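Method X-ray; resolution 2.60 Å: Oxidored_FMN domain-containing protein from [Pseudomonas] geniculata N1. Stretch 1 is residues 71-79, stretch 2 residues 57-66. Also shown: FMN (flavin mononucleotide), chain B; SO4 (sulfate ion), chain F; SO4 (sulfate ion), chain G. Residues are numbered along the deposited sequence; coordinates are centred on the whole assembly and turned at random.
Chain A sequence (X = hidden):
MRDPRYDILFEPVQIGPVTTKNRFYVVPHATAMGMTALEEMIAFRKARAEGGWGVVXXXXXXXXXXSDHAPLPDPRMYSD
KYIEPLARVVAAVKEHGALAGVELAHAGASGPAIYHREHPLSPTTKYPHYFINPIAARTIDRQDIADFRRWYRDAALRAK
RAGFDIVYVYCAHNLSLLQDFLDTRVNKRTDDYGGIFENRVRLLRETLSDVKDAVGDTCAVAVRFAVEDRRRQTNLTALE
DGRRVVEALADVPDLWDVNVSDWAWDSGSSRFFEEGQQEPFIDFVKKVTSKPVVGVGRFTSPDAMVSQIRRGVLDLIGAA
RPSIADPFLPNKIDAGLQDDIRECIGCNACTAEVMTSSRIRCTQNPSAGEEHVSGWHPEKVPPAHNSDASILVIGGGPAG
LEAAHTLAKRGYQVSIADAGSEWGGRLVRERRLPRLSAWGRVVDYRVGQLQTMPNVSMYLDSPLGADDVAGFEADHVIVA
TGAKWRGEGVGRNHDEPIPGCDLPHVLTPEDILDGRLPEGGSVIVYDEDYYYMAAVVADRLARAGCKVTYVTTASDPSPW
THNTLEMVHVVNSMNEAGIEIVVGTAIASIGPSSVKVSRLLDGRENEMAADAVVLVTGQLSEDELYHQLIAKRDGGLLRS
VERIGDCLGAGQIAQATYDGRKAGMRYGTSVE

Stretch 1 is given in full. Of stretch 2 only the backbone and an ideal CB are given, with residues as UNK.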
ATOM      1  N   PRO A  71      10.168   5.992 -14.450  1.00 29.19           N
ATOM      2  CA  PRO A  71       9.652   4.927 -15.321  1.00 27.24           C
ATOM      3  C   PRO A  71       8.359   4.222 -14.854  1.00 26.48           C
ATOM      4  O   PRO A  71       8.073   3.162 -15.363  1.00 25.15           O
ATOM      5  CB  PRO A  71      10.843   3.969 -15.291  1.00 27.08           C
ATOM      6  CG  PRO A  71      11.390   4.089 -13.857  1.00 29.28           C
ATOM      7  CD  PRO A  71      11.042   5.488 -13.377  1.00 27.84           C
ATOM      8  N   LEU A  72       7.586   4.822 -13.938  1.00 25.70           N
ATOM      9  CA  LEU A  72       6.233   4.317 -13.553  1.00 26.88           C
ATOM     10  C   LEU A  72       5.295   4.346 -14.770  1.00 27.36           C
ATOM     11  O   LEU A  72       5.071   5.397 -15.367  1.00 27.45           O
ATOM     12  CB  LEU A  72       5.686   5.161 -12.390  1.00 27.18           C
ATOM     13  CG  LEU A  72       4.218   4.933 -12.009  1.00 27.58           C
ATOM     14  CD1 LEU A  72       3.966   3.499 -11.551  1.00 26.58           C
ATOM     15  CD2 LEU A  72       3.760   5.924 -10.953  1.00 25.69           C
ATOM     16  N   PRO A  73       4.740   3.196 -15.215  1.00 26.36           N
ATOM     17  CA  PRO A  73       3.769   3.191 -16.303  1.00 27.23           C
ATOM     18  C   PRO A  73       2.366   3.620 -15.840  1.00 28.96           C
ATOM     19  O   PRO A  73       1.835   2.971 -14.957  1.00 31.37           O
ATOM     20  CB  PRO A  73       3.761   1.743 -16.812  1.00 25.70           C
ATOM     21  CG  PRO A  73       4.291   0.912 -15.674  1.00 25.25           C
ATOM     22  CD  PRO A  73       5.050   1.842 -14.745  1.00 26.07           C
ATOM     23  N   ASP A  74       1.828   4.667 -16.478  1.00 27.67           N
ATOM     24  CA  ASP A  74       0.532   5.326 -16.188  1.00 29.87           C
ATOM     25  C   ASP A  74      -0.370   5.282 -17.416  1.00 29.22           C
ATOM     26  O   ASP A  74       0.121   5.151 -18.536  1.00 32.02           O
ATOM     27  CB  ASP A  74       0.723   6.798 -15.827  1.00 32.32           C
ATOM     28  CG  ASP A  74       1.143   7.000 -14.396  1.00 37.69           C
ATOM     29  OD1 ASP A  74       1.023   6.003 -13.628  1.00 41.80           O
ATOM     30  OD2 ASP A  74       1.588   8.147 -14.065  1.00 38.99           O
ATOM     31  N   PRO A  75      -1.703   5.436 -17.256  1.00 27.27           N
ATOM     32  CA  PRO A  75      -2.580   5.747 -18.379  1.00 30.40           C
ATOM     33  C   PRO A  75      -2.182   7.086 -19.003  1.00 29.44           C
ATOM     34  O   PRO A  75      -1.603   7.889 -18.306  1.00 29.29           O
ATOM     35  CB  PRO A  75      -3.983   5.867 -17.771  1.00 29.83           C
ATOM     36  CG  PRO A  75      -3.882   5.095 -16.492  1.00 29.84           C
ATOM     37  CD  PRO A  75      -2.451   5.274 -16.012  1.00 28.01           C
ATOM     38  N   ARG A  76      -2.514   7.278 -20.277  1.00 29.19           N
ATOM     39  CA  ARG A  76      -2.243   8.533 -21.028  1.00 30.43           C
ATOM     40  C   ARG A  76      -3.494   8.941 -21.813  1.00 31.48           C
ATOM     41  O   ARG A  76      -4.193   8.060 -22.349  1.00 29.10           O
ATOM     42  CB  ARG A  76      -1.063   8.326 -21.978  1.00 31.02           C
ATOM     43  CG  ARG A  76       0.235   7.910 -21.296  1.00 33.82           C
ATOM     44  CD  ARG A  76       1.066   6.978 -22.171  1.00 35.61           C
ATOM     45  NE  ARG A  76       2.474   7.092 -21.868  1.00 37.13           N
ATOM     46  CZ  ARG A  76       3.462   6.954 -22.738  1.00 41.50           C
ATOM     47  NH1 ARG A  76       3.215   6.682 -24.012  1.00 43.71           N
ATOM     48  NH2 ARG A  76       4.708   7.136 -22.330  1.00 38.78           N
ATOM     49  N   MET A  77      -3.754  10.240 -21.887  1.00 33.00           N
ATOM     50  CA  MET A  77      -4.900  10.800 -22.636  1.00 33.05           C
ATOM     51  C   MET A  77      -4.424  12.055 -23.372  1.00 33.02           C
ATOM     52  O   MET A  77      -5.215  12.989 -23.499  1.00 38.05           O
ATOM     53  CB  MET A  77      -6.057  11.096 -21.666  1.00 32.45           C
ATOM     54  CG  MET A  77      -7.436  11.123 -22.304  1.00 32.18           C
ATOM     55  SD  MET A  77      -7.955   9.506 -22.888  1.00 33.51           S
ATOM     56  CE  MET A  77      -9.157   9.130 -21.624  1.00 35.87           C
ATOM     57  N   TYR A  78      -3.187  12.057 -23.874  1.00 33.41           N
ATOM     58  CA  TYR A  78      -2.577  13.224 -24.580  1.00 35.03           C
ATOM     59  C   TYR A  78      -2.572  12.984 -26.085  1.00 34.56           C
ATOM     60  O   TYR A  78      -2.082  13.857 -26.807  1.00 35.87           O
ATOM     61  CB  TYR A  78      -1.159  13.565 -24.105  1.00 34.43           C
ATOM     62  CG  TYR A  78      -0.130  12.461 -24.156  1.00 35.48           C
ATOM     63  CD1 TYR A  78       0.374  11.991 -25.357  1.00 34.19           C
ATOM     64  CD2 TYR A  78       0.390  11.928 -22.975  1.00 34.04           C
ATOM     65  CE1 TYR A  78       1.354  11.007 -25.386  1.00 37.54           C
ATOM     66  CE2 TYR A  78       1.364  10.944 -22.983  1.00 33.18           C
ATOM     67  CZ  TYR A  78       1.852  10.487 -24.192  1.00 38.08           C
ATOM     68  OH  TYR A  78       2.787   9.495 -24.171  1.00 35.85           O
ATOM     69  N   SER A  79      -3.121  11.856 -26.525  1.00 34.23           N
ATOM     70  CA  SER A  79      -3.203  11.477 -27.953  1.00 36.50           C
ATOM     71  C   SER A  79      -4.409  10.564 -28.215  1.00 36.28           C
ATOM     72  O   SER A  79      -4.677   9.666 -27.405  1.00 35.27           O
ATOM     73  CB  SER A  79      -1.908  10.848 -28.414  1.00 37.82           C
ATOM     74  OG  SER A  79      -2.134   9.988 -29.528  1.00 40.67           O
ATOM     75  N   UNK A  57     -12.192   4.428 -10.465  1.00 25.57           N
ATOM     76  CA  UNK A  57     -11.412   5.561 -11.019  1.00 27.14           C
ATOM     77  C   UNK A  57     -10.069   5.052 -11.538  1.00 28.67           C
ATOM     78  O   UNK A  57      -9.427   4.178 -10.891  1.00 30.35           O
ATOM     79  CB  UNK A  57     -11.194   6.648  -9.964  1.00 27.14           C
ATOM     80  N   UNK A  58      -9.639   5.602 -12.667  1.00 30.88           N
ATOM     81  CA  UNK A  58      -8.263   5.391 -13.190  1.00 27.16           C
ATOM     82  C   UNK A  58      -7.365   6.417 -12.524  1.00 26.41           C
ATOM     83  O   UNK A  58      -7.875   7.512 -12.183  1.00 25.04           O
ATOM     84  CB  UNK A  58      -8.200   5.519 -14.713  1.00 27.16           C
ATOM     85  N   UNK A  59      -6.111   6.008 -12.317  1.00 27.32           N
ATOM     86  CA  UNK A  59      -5.037   6.747 -11.605  1.00 27.04           C
ATOM     87  C   UNK A  59      -4.608   7.956 -12.450  1.00 27.25           C
ATOM     88  O   UNK A  59      -5.264   8.234 -13.495  1.00 25.53           O
ATOM     89  CB  UNK A  59      -3.837   5.839 -11.326  1.00 27.04           C
ATOM     90  N   UNK A  60      -3.542   8.645 -12.023  1.00 27.02           N
ATOM     91  CA  UNK A  60      -3.009   9.856 -12.706  1.00 27.40           C
ATOM     92  C   UNK A  60      -2.883   9.560 -14.204  1.00 25.48           C
ATOM     93  O   UNK A  60      -2.104   8.704 -14.569  1.00 23.69           O
ATOM     94  CB  UNK A  60      -1.655  10.272 -12.127  1.00 27.40           C
ATOM     95  N   UNK A  61      -3.711  10.199 -15.026  1.00 26.39           N
ATOM     96  CA  UNK A  61      -3.780   9.957 -16.488  1.00 27.31           C
ATOM     97  C   UNK A  61      -3.157  11.155 -17.208  1.00 27.34           C
ATOM     98  O   UNK A  61      -3.774  12.241 -17.200  1.00 29.77           O
ATOM     99  CB  UNK A  61      -5.222   9.740 -16.951  1.00 27.31           C
ATOM    100  N   UNK A  62      -1.974  10.976 -17.775  1.00 24.92           N
ATOM    101  CA  UNK A  62      -1.109  12.105 -18.190  1.00 26.79           C
ATOM    102  C   UNK A  62      -1.765  12.853 -19.352  1.00 26.27           C
ATOM    103  O   UNK A  62      -2.097  12.198 -20.366  1.00 28.11           O
ATOM    104  CB  UNK A  62       0.281  11.611 -18.595  1.00 26.79           C
ATOM    105  N   UNK A  63      -1.883  14.175 -19.243  1.00 25.21           N
ATOM    106  CA  UNK A  63      -2.564  15.026 -20.267  1.00 27.16           C
ATOM    107  C   UNK A  63      -1.609  15.525 -21.361  1.00 27.82           C
ATOM    108  O   UNK A  63      -2.103  16.193 -22.279  1.00 30.18           O
ATOM    109  CB  UNK A  63      -3.217  16.233 -19.591  1.00 27.16           C
ATOM    110  N   UNK A  64      -0.305  15.241 -21.270  1.00 28.94           N
ATOM    111  CA  UNK A  64       0.740  15.762 -22.201  1.00 28.48           C
ATOM    112  C   UNK A  64       2.092  15.103 -21.906  1.00 29.19           C
ATOM    113  O   UNK A  64       2.330  14.735 -20.736  1.00 32.40           O
ATOM    114  CB  UNK A  64       0.867  17.282 -22.081  1.00 28.48           C
ATOM    115  N   UNK A  65       2.965  15.060 -22.917  1.00 29.90           N
ATOM    116  CA  UNK A  65       4.322  14.422 -22.922  1.00 30.33           C
ATOM    117  C   UNK A  65       5.260  15.070 -21.877  1.00 28.95           C
ATOM    118  O   UNK A  65       6.237  14.392 -21.428  1.00 27.24           O
ATOM    119  CB  UNK A  65       4.954  14.535 -24.311  1.00 30.33           C
ATOM    120  N   UNK A  66       4.997  16.330 -21.520  1.00 26.34           N
ATOM    121  CA  UNK A  66       5.727  17.097 -20.480  1.00 26.55           C
ATOM    122  C   UNK A  66       5.340  16.616 -19.067  1.00 27.76           C
ATOM    123  O   UNK A  66       5.909  17.170 -18.082  1.00 25.33           O
ATOM    124  CB  UNK A  66       5.435  18.592 -20.618  1.00 26.55           C
TER
HETATM  125  N1  FMN B 701      -3.854   9.107  -5.369  1.00 30.60           N
HETATM  126  C2  FMN B 701      -3.911   9.839  -6.528  1.00 31.69           C
HETATM  127  O2  FMN B 701      -4.492  10.929  -6.486  1.00 34.56           O
HETATM  128  N3  FMN B 701      -3.415   9.445  -7.708  1.00 29.69           N
HETATM  129  C4  FMN B 701      -2.800   8.257  -7.832  1.00 28.54           C
HETATM  130  O4  FMN B 701      -2.341   7.898  -8.915  1.00 23.32           O
HETATM  131  C4A FMN B 701      -2.660   7.398  -6.623  1.00 29.52           C
HETATM  132  N5  FMN B 701      -2.045   6.192  -6.679  1.00 29.28           N
HETATM  133  C5A FMN B 701      -2.013   5.417  -5.571  1.00 30.51           C
HETATM  134  C6  FMN B 701      -1.450   4.145  -5.641  1.00 28.75           C
HETATM  135  C7  FMN B 701      -1.440   3.353  -4.510  1.00 27.65           C
HETATM  136  C7M FMN B 701      -0.780   2.031  -4.585  1.00 29.78           C
HETATM  137  C8  FMN B 701      -2.042   3.817  -3.254  1.00 28.42           C
HETATM  138  C8M FMN B 701      -2.008   2.987  -2.005  1.00 33.08           C
HETATM  139  C9  FMN B 701      -2.603   5.063  -3.168  1.00 27.87           C
HETATM  140  C9A FMN B 701      -2.630   5.892  -4.281  1.00 28.46           C
HETATM  141  N10 FMN B 701      -3.242   7.152  -4.227  1.00 28.02           N
HETATM  142  C10 FMN B 701      -3.265   7.906  -5.375  1.00 27.22           C
HETATM  143  C1' FMN B 701      -3.878   7.689  -2.982  1.00 29.24           C
HETATM  144  C2' FMN B 701      -5.270   7.113  -2.801  1.00 26.33           C
HETATM  145  O2' FMN B 701      -6.070   7.629  -3.851  1.00 25.77           O
HETATM  146  C3' FMN B 701      -5.893   7.490  -1.490  1.00 27.04           C
HETATM  147  O3' FMN B 701      -6.090   8.904  -1.464  1.00 29.14           O
HETATM  148  C4' FMN B 701      -5.081   7.070  -0.265  1.00 26.57           C
HETATM  149  O4' FMN B 701      -4.583   5.722  -0.434  1.00 27.59           O
HETATM  150  C5' FMN B 701      -5.900   7.201   1.011  1.00 22.79           C
HETATM  151  O5' FMN B 701      -7.016   6.333   0.914  1.00 24.04           O
HETATM  152  P   FMN B 701      -6.956   4.842   1.544  1.00 25.80           P
HETATM  153  O1P FMN B 701      -6.786   5.029   3.035  1.00 23.09           O
HETATM  154  O2P FMN B 701      -8.278   4.273   1.132  1.00 26.19           O
HETATM  155  O3P FMN B 701      -5.770   4.171   0.877  1.00 25.32           O
HETATM  156  S   SO4 F 705       1.375  20.499 -28.373  1.00 53.35           S
HETATM  157  O1  SO4 F 705       0.009  20.048 -28.371  1.00 55.08           O
HETATM  158  O2  SO4 F 705       1.821  20.701 -29.742  1.00 50.47           O
HETATM  159  O3  SO4 F 705       1.462  21.734 -27.625  1.00 51.43           O
HETATM  160  O4  SO4 F 705       2.208  19.496 -27.754  1.00 52.01           O
HETATM  161  S   SO4 G 706       5.117   5.796 -27.353  1.00 86.91           S
HETATM  162  O1  SO4 G 706       3.746   5.559 -27.779  1.00 71.75           O
HETATM  163  O2  SO4 G 706       5.975   5.907 -28.504  1.00 86.16           O
HETATM  164  O3  SO4 G 706       5.199   7.010 -26.588  1.00 80.40           O
HETATM  165  O4  SO4 G 706       5.571   4.701 -26.540  1.00 89.58           O

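Residues 57-62 form the end of a strand, against which stretch 1 runs without regular structure of its own; a single beta bridge, Arg-76 with position 62, joins the two backbones. At position 57 the ideal CB has nothing of stretch 1 within 5.5 Å, so stretch 1 places no demand on it; the residue is Cys-57.

Position 58 directs its CA-to-CB bond toward stretch 1, and the ideal CB lies 4.7 Å from Pro-75 CG. An aliphatic side chain would suit this approach to a proline ring. Leu-58 fills it loosely, its CG 4.5 Å from Pro-75 CG.

Position 59 also points toward stretch 1, with the ideal CB 4.9 Å from Pro-75 CD and 5.4 Å from Asp-74 OD1. The carboxylate favours a neutral polar or basic group, whereas the proline would accept an aliphatic one. The deposited Glu-59 is a less obvious answer. Its OE2 comes within 3.5 Å of Pro-75 CD and stays 4.5 Å from Asp-74 OD1; a water instead lies between the stretches, 2.6 Å from Glu-59 OE2 and 2.8 Å from Pro-73 O.

At position 60 the backbone N makes a weak hydrogen bond to FMN O4, 3.4 Å away, and CB points sideways, 4.3 Å from Asp-74 OD2. A donor such as Lys, Gln or Ser would be expected, or an acid able to share a proton. Glu-60 is found, with its chi1 p and chi2 t, extending until its OE2 lies 2.6 Å from Asp-74 OD2. Two carboxylate oxygens so close suggest that one acid is protonated.

Position 61 points sideways, its ideal CB 4.1 Å from Pro-75 CB and 5.0 Å from Met-77 CB. A compact, branched residue such as Val or Thr fits these apolar neighbours and the extended backbone. Thr-61 packs its CG2 3.7 Å from Met-77 CB, while its OG1 donates to Glu-59 O at 2.8 Å.

At position 62 the main chain does the joining: its N donates to Pro-75 O at 3.2 Å, and its O accepts from Met-77 N at 3.0 Å. Apart from excluding proline at the donating N, these bonds leave the side chain open. The ideal CB, 4.4 Å from Tyr-78 CD2 and 4.6 Å from Arg-76 CG, would suit a flexible apolar chain. Met-62 turns back along stretch 1, bringing CE 3.8 Å from Asp-74 OD2.

Positions 63 and 64 point away, leaving their side chains little constrained by stretch 1. Ile-63 contributes chiefly backbone, its O 3.3 Å from Tyr-78 CB. His-64 instead donates from NE2 to O4 of the chain F sulfate at 2.7 Å.

Position 65 points sideways, its ideal CB 5.1 Å from Tyr-78 CZ, so a chain with several methylenes, such as Gln, Glu, Lys or Met, could cover the ring. Glu-65 does so through a CH-pi contact, with CG 4.2 Å from the centroid of the Tyr-78 ring. Position 66 is out of reach; its Thr-66 OG1 hydrogen-bonds with His-64 ND1 at 2.9 Å.

Stretch 2 (57-66) CLEETMIHET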
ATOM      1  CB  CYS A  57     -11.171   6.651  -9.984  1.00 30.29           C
ATOM      2  SG  CYS A  57     -12.543   7.812  -9.751  1.00 31.53           S
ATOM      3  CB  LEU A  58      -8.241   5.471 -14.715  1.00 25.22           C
ATOM      4  CG  LEU A  58      -8.087   4.115 -15.391  1.00 26.76           C
ATOM      5  CD1 LEU A  58      -9.069   3.103 -14.823  1.00 26.72           C
ATOM      6  CD2 LEU A  58      -8.239   4.237 -16.906  1.00 28.67           C
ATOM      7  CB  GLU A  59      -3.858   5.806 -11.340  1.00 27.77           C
ATOM      8  CG  GLU A  59      -3.147   5.305 -12.598  1.00 28.85           C
ATOM      9  CD  GLU A  59      -3.425   3.853 -12.994  1.00 29.02           C
ATOM     10  OE1 GLU A  59      -4.620   3.466 -12.999  1.00 28.21           O
ATOM     11  OE2 GLU A  59      -2.444   3.101 -13.327  1.00 30.27           O
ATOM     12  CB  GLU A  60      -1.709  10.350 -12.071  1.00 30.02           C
ATOM     13  CG  GLU A  60      -0.613   9.307 -11.912  1.00 30.51           C
ATOM     14  CD  GLU A  60       0.702   9.920 -11.452  1.00 34.72           C
ATOM     15  OE1 GLU A  60       0.674  11.059 -10.866  1.00 34.51           O
ATOM     16  OE2 GLU A  60       1.754   9.280 -11.688  1.00 35.04           O
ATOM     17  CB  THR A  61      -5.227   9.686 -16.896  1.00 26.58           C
ATOM     18  OG1 THR A  61      -5.555   8.474 -16.220  1.00 28.02           O
ATOM     19  CG2 THR A  61      -5.420   9.578 -18.392  1.00 24.98           C
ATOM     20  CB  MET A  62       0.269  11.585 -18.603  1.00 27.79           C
ATOM     21  CG  MET A  62       0.975  10.891 -17.452  1.00 29.53           C
ATOM     22  SD  MET A  62       1.266  12.020 -16.076  1.00 29.39           S
ATOM     23  CE  MET A  62       0.019  11.548 -14.902  1.00 28.04           C
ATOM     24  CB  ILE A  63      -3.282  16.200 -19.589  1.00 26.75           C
ATOM     25  CG1 ILE A  63      -2.304  17.210 -18.991  1.00 27.19           C
ATOM     26  CG2 ILE A  63      -4.255  15.675 -18.553  1.00 26.01           C
ATOM     27  CD1 ILE A  63      -2.920  18.564 -18.745  1.00 27.56           C
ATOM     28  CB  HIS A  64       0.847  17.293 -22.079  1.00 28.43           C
ATOM     29  CG  HIS A  64       1.573  17.945 -23.203  1.00 27.17           C
ATOM     30  ND1 HIS A  64       2.864  18.385 -23.084  1.00 26.61           N
ATOM     31  CD2 HIS A  64       1.189  18.216 -24.471  1.00 27.53           C
ATOM     32  CE1 HIS A  64       3.243  18.903 -24.231  1.00 27.76           C
ATOM     33  NE2 HIS A  64       2.234  18.798 -25.105  1.00 25.84           N
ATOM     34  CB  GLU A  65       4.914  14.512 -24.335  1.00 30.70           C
ATOM     35  CG  GLU A  65       4.077  13.808 -25.399  1.00 34.85           C
ATOM     36  CD  GLU A  65       3.050  14.646 -26.169  1.00 38.57           C
ATOM     37  OE1 GLU A  65       2.283  15.425 -25.529  1.00 34.81           O
ATOM     38  OE2 GLU A  65       3.015  14.515 -27.432  1.00 40.32           O
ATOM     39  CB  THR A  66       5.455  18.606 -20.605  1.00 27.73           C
ATOM     40  OG1 THR A  66       4.058  18.903 -20.451  1.00 24.24           O
ATOM     41  CG2 THR A  66       5.934  19.170 -21.923  1.00 28.32           C
TER
HETATM   42  O   HOH W   1       0.118   3.355 -12.761  1.00 28.75           O
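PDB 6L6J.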